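Local coordinates for protein ATP phosphoribosyltransferase regulatory subunit (Bacillus halodurans, PDB 3OD1) that probably serves as the regulatory partner of the HisG catalytic subunit in the first step of histidine biosynthesis, allowing feedback control by histidine, at residues T35-L40 / I150-R155; C340-N345 / Q384-C389. One frame throughout, in Å; residues are numbered along the deposited sequence.

Contact 1. Residues T35-L40 / I150-R155; sequences TEEINL and IAALKR
One arginine, R155, reaches from helix 139-155 to the adjacent carboxylates of E36 and E37, so that a single guanidinium is held by both neighbours. With CG anti to the backbone N (chi1 -154°) and the chain extended from there to NE, the side chain spans the gap to the other helix. R155 NH1 gives a hydrogen bond of 2.9 Å to E37 OE1, part of a salt bridge, meeting that oxygen nearly along its C-O axis and in the plane of the guanidinium, although the N-H is bent to 141°. R155 NH2 makes a second salt bridge, 2.9 Å long, to E36 OE1, and here the two flat groups are steeply turned, 77° apart. The CB of E36 lies over one guanidinium face, toward its rim, while L40 CD1 comes within 3.6 Å of R155 NH1. Glutamate suits both places, because its long chain carries the carboxylate clear of its own helix.

E37 also does the packing. Its chain bends at chi2, and E37 CG passes 4.0 Å from the backbone N of A152, with E37 OE2 3.7 Å from A151 CB. The two alanines, bare of anything beyond CB, let the helices approach to 8.8 Å between segment axes. E37 OE2 accepts a hydrogen bond from W41 NE1, and R155 NE donates to Q33 OE1, which probably helps to steady both charged groups. On the sheet side, I38 packs on L129 and V131 of strand 125-134, and L40 meets G362 of the second subunit. The whole is a roughly antiparallel, obliquely crossing helix pair joined by a salt-bridge network, in the class-II aminoacyl-tRNA synthetase-like region, where helix 21-40 lies against the large mixed sheet.

Contact 2. Residues C340-N345 / Q384-C389; sequences CILFSN and QDVIYC
C340 and V386 begin a run of four parallel bridges, continued by I341 with I387, L342 with Y388 and F343 with C389. Five backbone hydrogen bonds join the segments, from C340 N to D385 O, I387 N to C340 O, L342 N to I387 O, C389 N to L342 O and S344 N to C389 O. L342 N to I387 O and C389 N to L342 O are both 2.8 Å, whereas S344 N to C389 O stretches to 3.2 Å as the first strand ends. CA-H...O contacts add to the ladder, as from I341 CA to I387 O.

Apolar contacts divide between the two faces. On one, L342 CD1 touches Y388 CE1 at 3.5 Å and V386 CG1 at 3.8 Å; leucine and tyrosine lie side by side. On the other, I341 CG1 lies 4.0 Å from I387 CB, and I341 CG2, anti to the backbone N, 3.8 Å from C389 SG. I341 also touches A351 and L354 of helix 348-359. An alanine in its place would probably leave I387 and C389 without these apolar partners and open a gap against that helix.

The beta-branched I341, V386 and I387 suit extended strands. In this parallel beta-alpha-beta arrangement of the C-terminal domain, strand 339-343 is central, bonded also to strand 365-369; helix 348-359 packs on the I341/F343 face, helix 376-381 on the C340/L342 face.

From the N terminus, the chain runs through helix 21-40, and 109 residues separate the segments before the end of helix 139-155 closes the loop of contact 1. Contact 2 opens only later: residues 340-345 and 384-389 enclose 38 residues that include helix 348-359, strand 365-369 and helix 376-381. The two loops therefore follow in series, neither nesting nor crossing. Contact 1 joins two helices of the synthetase-like region, and contact 2 joins the central and an outer strand of the small parallel sheet of the C-terminal domain. Their centres lie 40 Å apart and their nearest atoms about 23 Å, without touching. Both nevertheless reach the second subunit, contact 1 through L40 and contact 2 through F343, which packs on S140 of that subunit.

Contact 1. Residues T35-L40 / I150-R155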
loop_
_atom_site.group_PDB
_atom_site.type_symbol
_atom_site.label_atom_id
_atom_site.label_comp_id
_atom_site.label_asym_id
_atom_site.label_seq_id
_atom_site.Cartn_x
_atom_site.Cartn_y
_atom_site.Cartn_z
ATOM N N THR B 35 -5.660 6.754 10.491
ATOM C CA THR B 35 -4.268 7.179 10.433
ATOM C C THR B 35 -4.113 8.632 10.890
ATOM O O THR B 35 -3.099 8.998 11.480
ATOM C CB THR B 35 -3.654 6.974 9.027
ATOM O OG1 THR B 35 -4.490 7.584 8.043
ATOM C CG2 THR B 35 -3.532 5.488 8.711
ATOM N N GLU B 36 -5.134 9.446 10.643
ATOM C CA GLU B 36 -5.138 10.819 11.140
ATOM C C GLU B 36 -5.159 10.876 12.669
ATOM O O GLU B 36 -4.457 11.684 13.263
ATOM C CB GLU B 36 -6.336 11.591 10.599
ATOM C CG GLU B 36 -5.957 12.658 9.591
ATOM C CD GLU B 36 -7.164 13.277 8.913
ATOM O OE1 GLU B 36 -7.987 13.912 9.613
ATOM O OE2 GLU B 36 -7.286 13.124 7.676
ATOM N N GLU B 37 -6.002 10.059 13.296
ATOM C CA GLU B 37 -6.046 9.998 14.765
ATOM C C GLU B 37 -4.708 9.499 15.305
ATOM O O GLU B 37 -4.124 10.085 16.221
ATOM C CB GLU B 37 -7.165 9.070 15.254
ATOM C CG GLU B 37 -7.354 9.067 16.777
ATOM C CD GLU B 37 -7.883 10.398 17.293
ATOM O OE1 GLU B 37 -8.428 11.153 16.476
ATOM O OE2 GLU B 37 -7.761 10.692 18.506
ATOM N N ILE B 38 -4.216 8.419 14.715
ATOM C CA ILE B 38 -2.932 7.856 15.114
ATOM C C ILE B 38 -1.810 8.899 15.080
ATOM O O ILE B 38 -0.953 8.948 15.975
ATOM C CB ILE B 38 -2.605 6.625 14.257
ATOM C CG1 ILE B 38 -3.557 5.467 14.629
ATOM C CG2 ILE B 38 -1.138 6.226 14.403
ATOM C CD1 ILE B 38 -3.550 4.325 13.611
ATOM N N ASN B 39 -1.829 9.759 14.069
ATOM C CA ASN B 39 -0.786 10.774 13.940
ATOM C C ASN B 39 -0.880 11.854 15.008
ATOM O O ASN B 39 0.141 12.395 15.464
ATOM C CB ASN B 39 -0.822 11.411 12.555
ATOM C CG ASN B 39 0.525 11.375 11.881
ATOM O OD1 ASN B 39 1.090 12.418 11.556
ATOM N ND2 ASN B 39 1.069 10.166 11.691
ATOM N N LEU B 40 -2.110 12.168 15.389
ATOM C CA LEU B 40 -2.373 13.098 16.486
ATOM C C LEU B 40 -1.857 12.612 17.849
ATOM O O LEU B 40 -1.730 13.403 18.781
ATOM C CB LEU B 40 -3.867 13.395 16.572
ATOM C CG LEU B 40 -4.403 14.226 15.392
ATOM C CD1 LEU B 40 -5.917 14.399 15.503
ATOM C CD2 LEU B 40 -3.725 15.581 15.348
ATOM N N ILE B 150 -9.605 2.838 20.467
ATOM C CA ILE B 150 -10.994 3.225 20.631
ATOM C C ILE B 150 -11.264 4.557 19.941
ATOM O O ILE B 150 -12.298 4.733 19.291
ATOM C CB ILE B 150 -11.386 3.284 22.131
ATOM C CG1 ILE B 150 -11.368 1.865 22.722
ATOM C CG2 ILE B 150 -12.745 3.993 22.313
ATOM C CD1 ILE B 150 -11.613 1.785 24.210
ATOM N N ALA B 151 -10.328 5.498 20.063
ATOM C CA ALA B 151 -10.517 6.806 19.448
ATOM C C ALA B 151 -10.440 6.702 17.925
ATOM O O ALA B 151 -11.159 7.401 17.193
ATOM C CB ALA B 151 -9.504 7.798 19.984
ATOM N N ALA B 152 -9.571 5.823 17.438
ATOM C CA ALA B 152 -9.434 5.636 15.989
ATOM C C ALA B 152 -10.672 4.936 15.411
ATOM O O ALA B 152 -11.176 5.321 14.362
ATOM C CB ALA B 152 -8.166 4.842 15.672
ATOM N N LEU B 153 -11.153 3.901 16.097
ATOM C CA LEU B 153 -12.363 3.208 15.680
ATOM C C LEU B 153 -13.543 4.172 15.604
ATOM O O LEU B 153 -14.288 4.162 14.632
ATOM C CB LEU B 153 -12.675 2.050 16.623
ATOM C CG LEU B 153 -11.706 0.881 16.457
ATOM C CD1 LEU B 153 -12.001 -0.212 17.459
ATOM C CD2 LEU B 153 -11.789 0.351 15.027
ATOM N N LYS B 154 -13.687 5.009 16.628
ATOM C CA LYS B 154 -14.706 6.056 16.655
ATOM C C LYS B 154 -14.593 7.025 15.488
ATOM O O LYS B 154 -15.592 7.369 14.858
ATOM C CB LYS B 154 -14.634 6.846 17.965
ATOM C CG LYS B 154 -15.209 6.111 19.155
ATOM C CD LYS B 154 -15.954 7.054 20.082
ATOM C CE LYS B 154 -15.029 7.707 21.089
ATOM N NZ LYS B 154 -15.815 8.404 22.154
ATOM N N ARG B 155 -13.380 7.484 15.209
ATOM C CA ARG B 155 -13.190 8.458 14.146
ATOM C C ARG B 155 -13.506 7.839 12.774
ATOM O O ARG B 155 -13.845 8.546 11.825
ATOM C CB ARG B 155 -11.764 9.009 14.173
ATOM C CG ARG B 155 -11.616 10.401 13.576
ATOM C CD ARG B 155 -10.186 10.607 13.103
ATOM N NE ARG B 155 -9.972 11.875 12.417
ATOM C CZ ARG B 155 -9.356 12.920 12.962
ATOM N NH1 ARG B 155 -8.888 12.847 14.206
ATOM N NH2 ARG B 155 -9.203 14.038 12.259
#

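Contact 2. Residues C340-N345 / Q384-C389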
loop_
_atom_site.group_PDB
_atom_site.type_symbol
_atom_site.label_atom_id
_atom_site.label_comp_id
_atom_site.label_asym_id
_atom_site.label_seq_id
_atom_site.Cartn_x
_atom_site.Cartn_y
_atom_site.Cartn_z
ATOM N N CYS B 340 -18.645 15.439 -16.074
ATOM C CA CYS B 340 -18.084 15.056 -17.365
ATOM C C CYS B 340 -18.339 16.136 -18.419
ATOM O O CYS B 340 -19.478 16.501 -18.678
ATOM C CB CYS B 340 -18.673 13.725 -17.835
ATOM S SG CYS B 340 -18.095 13.190 -19.465
ATOM N N ILE B 341 -17.266 16.659 -19.004
ATOM C CA ILE B 341 -17.375 17.613 -20.098
ATOM C C ILE B 341 -17.066 16.870 -21.390
ATOM O O ILE B 341 -15.971 16.341 -21.555
ATOM C CB ILE B 341 -16.388 18.794 -19.931
ATOM C CG1 ILE B 341 -16.719 19.597 -18.668
ATOM C CG2 ILE B 341 -16.409 19.694 -21.166
ATOM C CD1 ILE B 341 -15.606 20.540 -18.226
ATOM N N LEU B 342 -18.049 16.790 -22.272
ATOM C CA LEU B 342 -17.867 16.150 -23.574
ATOM C C LEU B 342 -17.554 17.230 -24.593
ATOM O O LEU B 342 -18.293 18.206 -24.714
ATOM C CB LEU B 342 -19.140 15.408 -23.994
ATOM C CG LEU B 342 -19.554 14.241 -23.097
ATOM C CD1 LEU B 342 -21.013 13.871 -23.333
ATOM C CD2 LEU B 342 -18.632 13.035 -23.317
ATOM N N PHE B 343 -16.460 17.074 -25.323
ATOM C CA PHE B 343 -16.112 18.109 -26.284
ATOM C C PHE B 343 -15.876 17.574 -27.680
ATOM O O PHE B 343 -15.638 16.389 -27.865
ATOM C CB PHE B 343 -14.905 18.931 -25.812
ATOM C CG PHE B 343 -13.610 18.163 -25.770
ATOM C CD1 PHE B 343 -12.709 18.237 -26.819
ATOM C CD2 PHE B 343 -13.281 17.391 -24.671
ATOM C CE1 PHE B 343 -11.511 17.538 -26.775
ATOM C CE2 PHE B 343 -12.083 16.684 -24.625
ATOM C CZ PHE B 343 -11.201 16.763 -25.676
ATOM N N SER B 344 -15.979 18.461 -28.664
ATOM C CA SER B 344 -15.512 18.160 -30.014
ATOM C C SER B 344 -14.321 19.055 -30.339
ATOM O O SER B 344 -13.957 19.938 -29.556
ATOM C CB SER B 344 -16.619 18.338 -31.047
ATOM O OG SER B 344 -17.052 19.686 -31.111
ATOM N N ASN B 345 -13.726 18.823 -31.501
ATOM C CA ASN B 345 -12.457 19.439 -31.858
ATOM C C ASN B 345 -12.461 20.950 -31.706
ATOM O O ASN B 345 -11.573 21.519 -31.070
ATOM C CB ASN B 345 -12.083 19.063 -33.289
ATOM C CG ASN B 345 -10.597 19.121 -33.533
ATOM O OD1 ASN B 345 -9.799 18.812 -32.646
ATOM N ND2 ASN B 345 -10.212 19.511 -34.743
ATOM N N GLN B 384 -22.792 12.315 -12.668
ATOM C CA GLN B 384 -23.714 13.192 -11.949
ATOM C C GLN B 384 -24.157 14.371 -12.801
ATOM O O GLN B 384 -25.338 14.706 -12.855
ATOM C CB GLN B 384 -23.066 13.708 -10.663
ATOM C CG GLN B 384 -23.144 12.741 -9.502
ATOM C CD GLN B 384 -24.566 12.528 -9.017
ATOM O OE1 GLN B 384 -25.454 13.348 -9.271
ATOM N NE2 GLN B 384 -24.790 11.426 -8.310
ATOM N N ASP B 385 -23.195 15.004 -13.457
ATOM C CA ASP B 385 -23.480 16.162 -14.289
ATOM C C ASP B 385 -22.710 16.044 -15.600
ATOM O O ASP B 385 -21.618 15.475 -15.630
ATOM C CB ASP B 385 -23.092 17.445 -13.560
ATOM C CG ASP B 385 -23.618 18.679 -14.248
ATOM O OD1 ASP B 385 -24.652 18.571 -14.942
ATOM O OD2 ASP B 385 -23.000 19.753 -14.090
ATOM N N VAL B 386 -23.284 16.576 -16.675
ATOM C CA VAL B 386 -22.692 16.475 -18.004
ATOM C C VAL B 386 -22.784 17.824 -18.711
ATOM O O VAL B 386 -23.861 18.410 -18.812
ATOM C CB VAL B 386 -23.410 15.406 -18.861
ATOM C CG1 VAL B 386 -22.755 15.275 -20.247
ATOM C CG2 VAL B 386 -23.423 14.073 -18.140
ATOM N N ILE B 387 -21.647 18.316 -19.190
ATOM C CA ILE B 387 -21.591 19.563 -19.944
ATOM C C ILE B 387 -21.170 19.249 -21.380
ATOM O O ILE B 387 -20.229 18.491 -21.600
ATOM C CB ILE B 387 -20.582 20.555 -19.302
ATOM C CG1 ILE B 387 -21.060 20.989 -17.915
ATOM C CG2 ILE B 387 -20.363 21.766 -20.180
ATOM C CD1 ILE B 387 -20.265 20.406 -16.795
ATOM N N TYR B 388 -21.875 19.812 -22.352
ATOM C CA TYR B 388 -21.525 19.627 -23.763
ATOM C C TYR B 388 -20.832 20.862 -24.340
ATOM O O TYR B 388 -21.405 21.942 -24.365
ATOM C CB TYR B 388 -22.774 19.315 -24.591
ATOM C CG TYR B 388 -23.422 17.985 -24.275
ATOM C CD1 TYR B 388 -23.131 16.857 -25.031
ATOM C CD2 TYR B 388 -24.330 17.859 -23.232
ATOM C CE1 TYR B 388 -23.724 15.637 -24.751
ATOM C CE2 TYR B 388 -24.929 16.643 -22.946
ATOM C CZ TYR B 388 -24.619 15.534 -23.708
ATOM O OH TYR B 388 -25.206 14.315 -23.435
ATOM N N CYS B 389 -19.588 20.713 -24.770
ATOM C CA CYS B 389 -18.917 21.758 -25.539
ATOM C C CYS B 389 -18.762 21.229 -26.950
ATOM O O CYS B 389 -17.662 20.924 -27.398
ATOM C CB CYS B 389 -17.538 22.091 -24.958
ATOM S SG CYS B 389 -17.583 22.663 -23.279
#